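Local coordinates for protein putative peptidyl-arginine deiminase (PDB 1XKN) that probably acts as a hydrolase of the Porphyromonas-type peptidyl-arginine deiminase family, removing the imino group of agmatine or of arginine residues, at residues Lys113-Asn121 against Asp133-Ala141; Arg281-Phe289 against Val298-Ala309. All coordinates share one frame; numbering follows the deposited sequence.

Contact 1. Residues Lys113-Asn121 against Asp133-Ala141; sequences KVIMNWEYN and DNAVPERVA. With NA (sodium ion), chain B.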
loop_
_atom_site.group_PDB
_atom_site.type_symbol
_atom_site.label_atom_id
_atom_site.label_comp_id
_atom_site.label_asym_id
_atom_site.label_seq_id
_atom_site.Cartn_x
_atom_site.Cartn_y
_atom_site.Cartn_z
ATOM N N LYS A 113 8.760 10.722 -15.288
ATOM C CA LYS A 113 7.972 10.265 -14.156
ATOM C C LYS A 113 6.817 11.230 -13.937
ATOM O O LYS A 113 7.003 12.447 -13.920
ATOM C CB LYS A 113 8.844 10.176 -12.896
ATOM C CG LYS A 113 8.120 9.569 -11.697
ATOM C CD LYS A 113 9.079 9.078 -10.619
ATOM C CE LYS A 113 9.863 10.213 -9.986
ATOM N NZ LYS A 113 10.807 9.712 -8.938
ATOM N N VAL A 114 5.617 10.681 -13.797
ATOM C CA VAL A 114 4.436 11.497 -13.572
ATOM C C VAL A 114 3.616 10.856 -12.471
ATOM O O VAL A 114 3.875 9.719 -12.079
ATOM C CB VAL A 114 3.564 11.610 -14.850
ATOM C CG1 VAL A 114 4.400 12.147 -16.005
ATOM C CG2 VAL A 114 2.965 10.261 -15.203
ATOM N N ILE A 115 2.641 11.593 -11.955
ATOM C CA ILE A 115 1.777 11.059 -10.916
ATOM C C ILE A 115 0.413 10.808 -11.536
ATOM O O ILE A 115 -0.181 11.705 -12.131
ATOM C CB ILE A 115 1.663 12.032 -9.729
ATOM C CG1 ILE A 115 2.994 12.045 -8.966
ATOM C CG2 ILE A 115 0.498 11.623 -8.816
ATOM C CD1 ILE A 115 3.049 13.012 -7.806
HETATM N N MSE A 116 -0.058 9.571 -11.414
HETATM C CA MSE A 116 -1.345 9.172 -11.957
HETATM C C MSE A 116 -2.361 9.370 -10.843
HETATM O O MSE A 116 -2.444 8.582 -9.899
HETATM C CB MSE A 116 -1.288 7.707 -12.413
HETATM C CG MSE A 116 -2.541 7.207 -13.134
HETATM SE SE MSE A 116 -3.004 8.313 -14.663
HETATM C CE MSE A 116 -1.415 7.963 -15.717
ATOM N N ASN A 117 -3.118 10.453 -10.966
ATOM C CA ASN A 117 -4.112 10.840 -9.983
ATOM C C ASN A 117 -5.480 10.182 -10.153
ATOM O O ASN A 117 -6.226 10.507 -11.080
ATOM C CB ASN A 117 -4.256 12.362 -10.029
ATOM C CG ASN A 117 -5.253 12.878 -9.036
ATOM O OD1 ASN A 117 -5.168 12.572 -7.851
ATOM N ND2 ASN A 117 -6.202 13.680 -9.506
ATOM N N TRP A 118 -5.805 9.247 -9.263
ATOM C CA TRP A 118 -7.107 8.578 -9.302
ATOM C C TRP A 118 -7.967 9.309 -8.288
ATOM O O TRP A 118 -7.453 10.094 -7.509
ATOM C CB TRP A 118 -7.002 7.109 -8.874
ATOM C CG TRP A 118 -6.112 6.289 -9.744
ATOM C CD1 TRP A 118 -4.760 6.149 -9.631
ATOM C CD2 TRP A 118 -6.497 5.548 -10.907
ATOM N NE1 TRP A 118 -4.277 5.374 -10.653
ATOM C CE2 TRP A 118 -5.319 4.993 -11.455
ATOM C CE3 TRP A 118 -7.722 5.304 -11.543
ATOM C CZ2 TRP A 118 -5.329 4.206 -12.614
ATOM C CZ3 TRP A 118 -7.731 4.521 -12.698
ATOM C CH2 TRP A 118 -6.540 3.985 -13.219
ATOM N N GLU A 119 -9.267 9.060 -8.292
ATOM C CA GLU A 119 -10.132 9.710 -7.321
ATOM C C GLU A 119 -10.159 8.905 -6.033
ATOM O O GLU A 119 -9.935 7.696 -6.036
ATOM C CB GLU A 119 -11.550 9.854 -7.875
ATOM C CG GLU A 119 -11.655 10.866 -8.992
ATOM C CD GLU A 119 -11.231 12.249 -8.548
ATOM O OE1 GLU A 119 -11.933 12.846 -7.703
ATOM O OE2 GLU A 119 -10.192 12.742 -9.040
ATOM N N TYR A 120 -10.428 9.591 -4.929
ATOM C CA TYR A 120 -10.504 8.963 -3.622
ATOM C C TYR A 120 -11.830 9.374 -2.998
ATOM O O TYR A 120 -12.229 10.539 -3.100
ATOM C CB TYR A 120 -9.353 9.444 -2.731
ATOM C CG TYR A 120 -9.329 8.843 -1.340
ATOM C CD1 TYR A 120 -9.036 7.495 -1.147
ATOM C CD2 TYR A 120 -9.576 9.630 -0.211
ATOM C CE1 TYR A 120 -8.985 6.940 0.131
ATOM C CE2 TYR A 120 -9.528 9.083 1.076
ATOM C CZ TYR A 120 -9.230 7.736 1.237
ATOM O OH TYR A 120 -9.170 7.186 2.500
ATOM N N ASN A 121 -12.524 8.429 -2.368
ATOM C CA ASN A 121 -13.790 8.759 -1.717
ATOM C C ASN A 121 -13.972 8.090 -0.354
ATOM O O ASN A 121 -15.081 7.715 0.019
ATOM C CB ASN A 121 -14.987 8.450 -2.638
ATOM C CG ASN A 121 -15.237 6.957 -2.848
ATOM O OD1 ASN A 121 -16.213 6.578 -3.504
ATOM N ND2 ASN A 121 -14.379 6.117 -2.300
ATOM N N ASP A 133 -7.337 14.629 1.201
ATOM C CA ASP A 133 -6.715 13.352 0.837
ATOM C C ASP A 133 -6.722 13.220 -0.680
ATOM O O ASP A 133 -5.731 12.817 -1.286
ATOM C CB ASP A 133 -7.487 12.157 1.407
ATOM C CG ASP A 133 -7.405 12.063 2.905
ATOM O OD1 ASP A 133 -6.404 12.535 3.484
ATOM O OD2 ASP A 133 -8.340 11.490 3.503
ATOM N N ASN A 134 -7.859 13.551 -1.284
ATOM C CA ASN A 134 -8.022 13.456 -2.730
ATOM C C ASN A 134 -7.053 14.393 -3.452
ATOM O O ASN A 134 -6.658 14.133 -4.585
ATOM C CB ASN A 134 -9.479 13.778 -3.094
ATOM C CG ASN A 134 -9.890 13.230 -4.452
ATOM O OD1 ASN A 134 -9.389 12.204 -4.899
ATOM N ND2 ASN A 134 -10.832 13.904 -5.099
ATOM N N ALA A 135 -6.644 15.470 -2.786
ATOM C CA ALA A 135 -5.727 16.441 -3.383
ATOM C C ALA A 135 -4.246 16.135 -3.157
ATOM O O ALA A 135 -3.382 16.777 -3.755
ATOM C CB ALA A 135 -6.048 17.845 -2.855
ATOM N N VAL A 136 -3.946 15.161 -2.303
ATOM C CA VAL A 136 -2.554 14.825 -2.012
ATOM C C VAL A 136 -1.683 14.604 -3.255
ATOM O O VAL A 136 -0.595 15.163 -3.351
ATOM C CB VAL A 136 -2.462 13.593 -1.079
ATOM C CG1 VAL A 136 -1.011 13.148 -0.934
ATOM C CG2 VAL A 136 -3.033 13.949 0.292
ATOM N N PRO A 137 -2.146 13.791 -4.222
ATOM C CA PRO A 137 -1.323 13.571 -5.417
ATOM C C PRO A 137 -0.939 14.865 -6.135
ATOM O O PRO A 137 0.191 15.006 -6.613
ATOM C CB PRO A 137 -2.201 12.668 -6.276
ATOM C CG PRO A 137 -2.959 11.875 -5.245
ATOM C CD PRO A 137 -3.353 12.948 -4.255
ATOM N N GLU A 138 -1.872 15.809 -6.205
ATOM C CA GLU A 138 -1.610 17.080 -6.876
ATOM C C GLU A 138 -0.608 17.942 -6.116
ATOM O O GLU A 138 0.245 18.589 -6.721
ATOM C CB GLU A 138 -2.913 17.862 -7.078
ATOM C CG GLU A 138 -2.734 19.038 -8.030
ATOM C CD GLU A 138 -4.034 19.697 -8.431
ATOM O OE1 GLU A 138 -4.025 20.438 -9.440
ATOM O OE2 GLU A 138 -5.061 19.494 -7.743
ATOM N N ARG A 139 -0.711 17.958 -4.792
ATOM C CA ARG A 139 0.211 18.750 -3.994
ATOM C C ARG A 139 1.600 18.110 -4.016
ATOM O O ARG A 139 2.612 18.809 -3.971
ATOM C CB ARG A 139 -0.307 18.893 -2.560
ATOM C CG ARG A 139 -1.679 19.577 -2.446
ATOM C CD ARG A 139 -1.947 19.966 -0.992
ATOM N NE ARG A 139 -3.362 20.157 -0.657
ATOM C CZ ARG A 139 -4.102 21.201 -1.019
ATOM N NH1 ARG A 139 -3.578 22.176 -1.750
ATOM N NH2 ARG A 139 -5.365 21.285 -0.620
ATOM N N VAL A 140 1.655 16.782 -4.101
ATOM C CA VAL A 140 2.941 16.096 -4.164
ATOM C C VAL A 140 3.576 16.433 -5.515
ATOM O O VAL A 140 4.750 16.792 -5.583
ATOM C CB VAL A 140 2.779 14.560 -4.035
ATOM C CG1 VAL A 140 4.110 13.865 -4.307
ATOM C CG2 VAL A 140 2.290 14.209 -2.637
ATOM N N ALA A 141 2.790 16.333 -6.585
ATOM C CA ALA A 141 3.287 16.637 -7.924
ATOM C C ALA A 141 3.817 18.064 -7.967
ATOM O O ALA A 141 4.841 18.339 -8.593
ATOM C CB ALA A 141 2.177 16.459 -8.956
HETATM NA NA NA B . -7.063 12.111 -6.091
HETATM O O HOH W 1 -4.890 15.041 -6.464
HETATM O O HOH W 2 -8.278 14.071 -7.512
HETATM O O HOH W 3 -5.964 10.305 -4.541
#
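Asn117 and Asn134 meet through a sodium ion held between strand 110-119 and helix 131-144. The strand gives Asn117 OD1, 2.6 Å from the sodium, and Trp118 O, 2.5 Å from it; the helix gives Asn134 twice, through O and OD1, and two waters bring the ligands to six, all oxygen. Asn134 reaches back over its own carbonyl because CG lies anti to the backbone N (chi1 -159°), which lets one residue chelate the ion. Its OD1 also takes the N-H of Tyr120, Tyr120 N to Asn134 OD1 2.8 Å, a bent bond (134°) from above the carbonyl plane. In the amide plane of Asn134, ND2 donates almost straight to Glu119 OE1 at 3.0 Å, landing above the carboxylate plane. A second shell sets these ligands: Ser150 bonds Asn117 ND2, a metal-bound water joins that same ND2 to Glu119 OE2, and another water links Asn117 OD1 to Asn134 O and Glu138 N. Farther along, Ile115 CD1 lies 3.7 Å from Ala141 CB, and Pro137 CB touches Asn117 OD1 at 3.4 Å. Neutral oxygens from both strand and helix suit a monovalent ion, whose charge Glu119, one bond behind, would partly balance.

Contact 2. Residues Arg281-Phe289 against Val298-Ala309; sequences RLPASYANF and VPTYRCPRDQQA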
loop_
_atom_site.group_PDB
_atom_site.type_symbol
_atom_site.label_atom_id
_atom_site.label_comp_id
_atom_site.label_asym_id
_atom_site.label_seq_id
_atom_site.Cartn_x
_atom_site.Cartn_y
_atom_site.Cartn_z
ATOM N N ARG A 281 -13.866 -7.260 15.524
ATOM C CA ARG A 281 -12.776 -7.940 14.832
ATOM C C ARG A 281 -12.043 -6.900 13.981
ATOM O O ARG A 281 -12.673 -6.120 13.265
ATOM C CB ARG A 281 -13.345 -9.056 13.943
ATOM C CG ARG A 281 -12.306 -9.910 13.214
ATOM C CD ARG A 281 -11.469 -10.715 14.196
ATOM N NE ARG A 281 -10.543 -11.644 13.546
ATOM C CZ ARG A 281 -10.877 -12.843 13.076
ATOM N NH1 ARG A 281 -12.125 -13.279 13.174
ATOM N NH2 ARG A 281 -9.956 -13.620 12.522
ATOM N N LEU A 282 -10.715 -6.882 14.082
ATOM C CA LEU A 282 -9.890 -5.948 13.326
ATOM C C LEU A 282 -9.231 -6.696 12.163
ATOM O O LEU A 282 -8.907 -7.876 12.281
ATOM C CB LEU A 282 -8.828 -5.324 14.235
ATOM C CG LEU A 282 -9.376 -4.696 15.526
ATOM C CD1 LEU A 282 -8.253 -3.965 16.261
ATOM C CD2 LEU A 282 -10.508 -3.732 15.198
ATOM N N PRO A 283 -9.022 -6.014 11.026
ATOM C CA PRO A 283 -8.412 -6.607 9.828
ATOM C C PRO A 283 -6.896 -6.794 9.856
ATOM O O PRO A 283 -6.191 -6.378 8.937
ATOM C CB PRO A 283 -8.860 -5.658 8.723
ATOM C CG PRO A 283 -8.810 -4.329 9.408
ATOM C CD PRO A 283 -9.404 -4.610 10.782
ATOM N N ALA A 284 -6.401 -7.437 10.908
ATOM C CA ALA A 284 -4.971 -7.688 11.050
ATOM C C ALA A 284 -4.500 -8.688 9.997
ATOM O O ALA A 284 -5.090 -9.758 9.840
ATOM C CB ALA A 284 -4.678 -8.228 12.445
ATOM N N SER A 285 -3.434 -8.345 9.282
ATOM C CA SER A 285 -2.905 -9.233 8.256
ATOM C C SER A 285 -1.443 -8.969 7.928
ATOM O O SER A 285 -1.033 -7.824 7.746
ATOM C CB SER A 285 -3.726 -9.110 6.974
ATOM O OG SER A 285 -3.156 -9.908 5.950
ATOM N N TYR A 286 -0.661 -10.039 7.853
ATOM C CA TYR A 286 0.753 -9.914 7.530
ATOM C C TYR A 286 0.961 -9.537 6.071
ATOM O O TYR A 286 2.055 -9.133 5.688
ATOM C CB TYR A 286 1.490 -11.221 7.825
ATOM C CG TYR A 286 1.408 -11.657 9.269
ATOM C CD1 TYR A 286 1.877 -10.836 10.294
ATOM C CD2 TYR A 286 0.857 -12.888 9.611
ATOM C CE1 TYR A 286 1.798 -11.232 11.631
ATOM C CE2 TYR A 286 0.773 -13.297 10.938
ATOM C CZ TYR A 286 1.243 -12.467 11.942
ATOM O OH TYR A 286 1.152 -12.873 13.250
ATOM N N ALA A 287 -0.076 -9.675 5.251
ATOM C CA ALA A 287 0.047 -9.325 3.841
ATOM C C ALA A 287 0.159 -7.813 3.677
ATOM O O ALA A 287 0.546 -7.325 2.615
ATOM C CB ALA A 287 -1.153 -9.842 3.054
ATOM N N ASN A 288 -0.188 -7.071 4.725
ATOM C CA ASN A 288 -0.127 -5.619 4.663
ATOM C C ASN A 288 1.275 -5.117 5.017
ATOM O O ASN A 288 1.439 -4.188 5.807
ATOM C CB ASN A 288 -1.177 -5.009 5.605
ATOM C CG ASN A 288 -1.684 -3.658 5.117
ATOM O OD1 ASN A 288 -2.334 -3.562 4.070
ATOM N ND2 ASN A 288 -1.382 -2.611 5.867
ATOM N N PHE A 289 2.278 -5.744 4.409
ATOM C CA PHE A 289 3.677 -5.385 4.615
ATOM C C PHE A 289 4.091 -4.381 3.542
ATOM O O PHE A 289 3.385 -4.189 2.552
ATOM C CB PHE A 289 4.570 -6.634 4.526
ATOM C CG PHE A 289 4.527 -7.336 3.185
ATOM C CD1 PHE A 289 5.279 -6.869 2.108
ATOM C CD2 PHE A 289 3.727 -8.459 3.000
ATOM C CE1 PHE A 289 5.235 -7.513 0.870
ATOM C CE2 PHE A 289 3.674 -9.112 1.768
ATOM C CZ PHE A 289 4.428 -8.638 0.697
ATOM N N VAL A 298 7.033 -5.553 8.187
ATOM C CA VAL A 298 5.856 -6.384 8.375
ATOM C C VAL A 298 5.104 -6.052 9.654
ATOM O O VAL A 298 5.701 -5.930 10.724
ATOM C CB VAL A 298 6.262 -7.867 8.425
ATOM C CG1 VAL A 298 5.030 -8.749 8.488
ATOM C CG2 VAL A 298 7.113 -8.200 7.216
ATOM N N PRO A 299 3.776 -5.890 9.560
ATOM C CA PRO A 299 3.025 -5.579 10.777
ATOM C C PRO A 299 2.943 -6.833 11.648
ATOM O O PRO A 299 2.737 -7.933 11.135
ATOM C CB PRO A 299 1.660 -5.153 10.237
ATOM C CG PRO A 299 1.514 -5.987 8.998
ATOM C CD PRO A 299 2.896 -5.916 8.378
ATOM N N THR A 300 3.133 -6.679 12.956
ATOM C CA THR A 300 3.048 -7.821 13.858
ATOM C C THR A 300 1.951 -7.592 14.884
ATOM O O THR A 300 1.609 -6.447 15.203
ATOM C CB THR A 300 4.390 -8.123 14.564
ATOM O OG1 THR A 300 4.845 -6.966 15.272
ATOM C CG2 THR A 300 5.437 -8.550 13.541
ATOM N N TYR A 301 1.397 -8.687 15.398
ATOM C CA TYR A 301 0.288 -8.606 16.337
ATOM C C TYR A 301 0.421 -9.412 17.619
ATOM O O TYR A 301 -0.515 -10.094 18.038
ATOM C CB TYR A 301 -0.990 -8.986 15.593
ATOM C CG TYR A 301 -1.280 -8.006 14.484
ATOM C CD1 TYR A 301 -1.839 -6.767 14.770
ATOM C CD2 TYR A 301 -0.906 -8.275 13.167
ATOM C CE1 TYR A 301 -2.019 -5.814 13.786
ATOM C CE2 TYR A 301 -1.081 -7.322 12.161
ATOM C CZ TYR A 301 -1.637 -6.090 12.486
ATOM O OH TYR A 301 -1.799 -5.122 11.530
ATOM N N ARG A 302 1.592 -9.315 18.238
ATOM C CA ARG A 302 1.875 -9.989 19.498
ATOM C C ARG A 302 1.394 -11.435 19.594
ATOM O O ARG A 302 0.635 -11.786 20.498
ATOM C CB ARG A 302 1.281 -9.172 20.654
ATOM C CG ARG A 302 1.769 -7.731 20.679
ATOM C CD ARG A 302 1.073 -6.885 21.737
ATOM N NE ARG A 302 1.434 -5.476 21.587
ATOM C CZ ARG A 302 0.877 -4.474 22.261
ATOM N NH1 ARG A 302 -0.079 -4.713 23.152
ATOM N NH2 ARG A 302 1.270 -3.228 22.036
ATOM N N CYS A 303 1.834 -12.278 18.669
ATOM C CA CYS A 303 1.452 -13.684 18.703
ATOM C C CYS A 303 2.559 -14.516 18.067
ATOM O O CYS A 303 3.427 -13.983 17.377
ATOM C CB CYS A 303 0.120 -13.908 17.981
ATOM S SG CYS A 303 0.191 -13.778 16.180
ATOM N N PRO A 304 2.547 -15.839 18.289
ATOM C CA PRO A 304 3.579 -16.712 17.725
ATOM C C PRO A 304 3.634 -16.794 16.206
ATOM O O PRO A 304 4.603 -17.303 15.643
ATOM C CB PRO A 304 3.285 -18.061 18.379
ATOM C CG PRO A 304 1.812 -18.015 18.607
ATOM C CD PRO A 304 1.597 -16.610 19.109
ATOM N N ARG A 305 2.603 -16.297 15.532
ATOM C CA ARG A 305 2.612 -16.337 14.078
ATOM C C ARG A 305 3.429 -15.192 13.484
ATOM O O ARG A 305 3.749 -15.216 12.295
ATOM C CB ARG A 305 1.183 -16.305 13.534
ATOM C CG ARG A 305 0.343 -17.485 13.994
ATOM C CD ARG A 305 -1.012 -17.492 13.326
ATOM N NE ARG A 305 -1.841 -18.595 13.803
ATOM C CZ ARG A 305 -3.069 -18.840 13.364
ATOM N NH1 ARG A 305 -3.609 -18.061 12.437
ATOM N NH2 ARG A 305 -3.757 -19.862 13.853
ATOM N N ASP A 306 3.780 -14.198 14.304
ATOM C CA ASP A 306 4.562 -13.057 13.811
ATOM C C ASP A 306 5.892 -13.505 13.211
ATOM O O ASP A 306 6.227 -13.143 12.083
ATOM C CB ASP A 306 4.875 -12.045 14.928
ATOM C CG ASP A 306 3.635 -11.404 15.535
ATOM O OD1 ASP A 306 2.579 -11.339 14.870
ATOM O OD2 ASP A 306 3.739 -10.938 16.690
ATOM N N GLN A 307 6.655 -14.286 13.970
ATOM C CA GLN A 307 7.954 -14.748 13.496
ATOM C C GLN A 307 7.824 -15.638 12.265
ATOM O O GLN A 307 8.700 -15.639 11.402
ATOM C CB GLN A 307 8.695 -15.497 14.607
ATOM C CG GLN A 307 10.179 -15.692 14.330
ATOM C CD GLN A 307 10.901 -14.373 14.108
ATOM O OE1 GLN A 307 10.838 -13.469 14.945
ATOM N NE2 GLN A 307 11.597 -14.259 12.981
ATOM N N GLN A 308 6.732 -16.391 12.180
ATOM C CA GLN A 308 6.502 -17.268 11.037
ATOM C C GLN A 308 6.323 -16.449 9.766
ATOM O O GLN A 308 6.885 -16.785 8.719
ATOM C CB GLN A 308 5.275 -18.151 11.281
ATOM C CG GLN A 308 5.502 -19.211 12.350
ATOM C CD GLN A 308 4.332 -20.163 12.518
ATOM O OE1 GLN A 308 4.453 -21.199 13.174
ATOM N NE2 GLN A 308 3.194 -19.819 11.931
ATOM N N ALA A 309 5.548 -15.372 9.858
ATOM C CA ALA A 309 5.317 -14.506 8.705
ATOM C C ALA A 309 6.616 -13.818 8.296
ATOM O O ALA A 309 6.930 -13.708 7.112
ATOM C CB ALA A 309 4.251 -13.466 9.032
HETATM O O HOH W 4 -2.237 -5.735 8.969
#
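Tyr286 reaches from the loop 281-289 to the start of helix 305-316, where Tyr286 OH donates to Asp306 OD1 at 2.6 Å. The carboxylate is met on its anti side, with ring and carboxylate planes 85° apart. Asp306 OD1 also accepts from Tyr301 N, 3.0 Å away, in a nearly straight bond from the opposite face. Asp306 OD2 takes Cys303 N at 3.1 Å. Three donors thus fix the carboxylate's rotation and should help to stabilise its negative charge.

Cys303 and Asp306 form a capping box at the helix start. Its thiol side is weak: Cys303 SG accepts from Arg305 N at 3.5 Å. The box follows the end of strand 295-300, so the tyrosine closes on the turn between strand and helix. On the loop side, Ser285 to Asn288 make a type I turn, and Ser285 OG accepts Ala287 N in an ST turn; Ser285 OG is also hydrogen-bonded to the backbone O of Asp220.

Two methyl groups lie over aromatic faces. Ala309 CB stands 3.6 Å from the centroid of the Tyr286 ring, displaced toward its rim, whereas Ala284 CB sits over the centre of the Tyr301 ring, only 6° off the normal. The edge of the Tyr286 ring faces Pro299 O, in plane and 3.1 Å from Tyr286 CD1; that buried oxygen has no hydrogen-bond partner in the model. With CG anti to the carbonyl carbon (chi1 -60°), the Tyr286 ring extends along this strand end to the capping box.

Near the turn, Phe289 CB meets Val298 CG2 in an apolar contact, and Pro299 CG rests in van der Waals contact against the carbonyl oxygen of Ser285. One water accepts from Ser285 N and hydrogen-bonds Tyr301 OH.

The two contacts follow in series along the single chain, contact 1 closing before contact 2 opens, and lie on opposite sides of its centre. Their own centres are 29 Å apart and their nearest atoms about 13 Å, so they do not touch. They use different sheets: residues 113-119 lie on the strand set between 101-107 and 148-152, whereas 298-309 takes in the end of strand 295-300, which lies between 290-291 and 321-326, and runs on into helix 305-316. All four segments belong to the Porphyromonas-type peptidyl-arginine deiminase region. Both contacts join segments close in sequence, one a strand to a helix soon after it, the other a loop to a strand end and helix start.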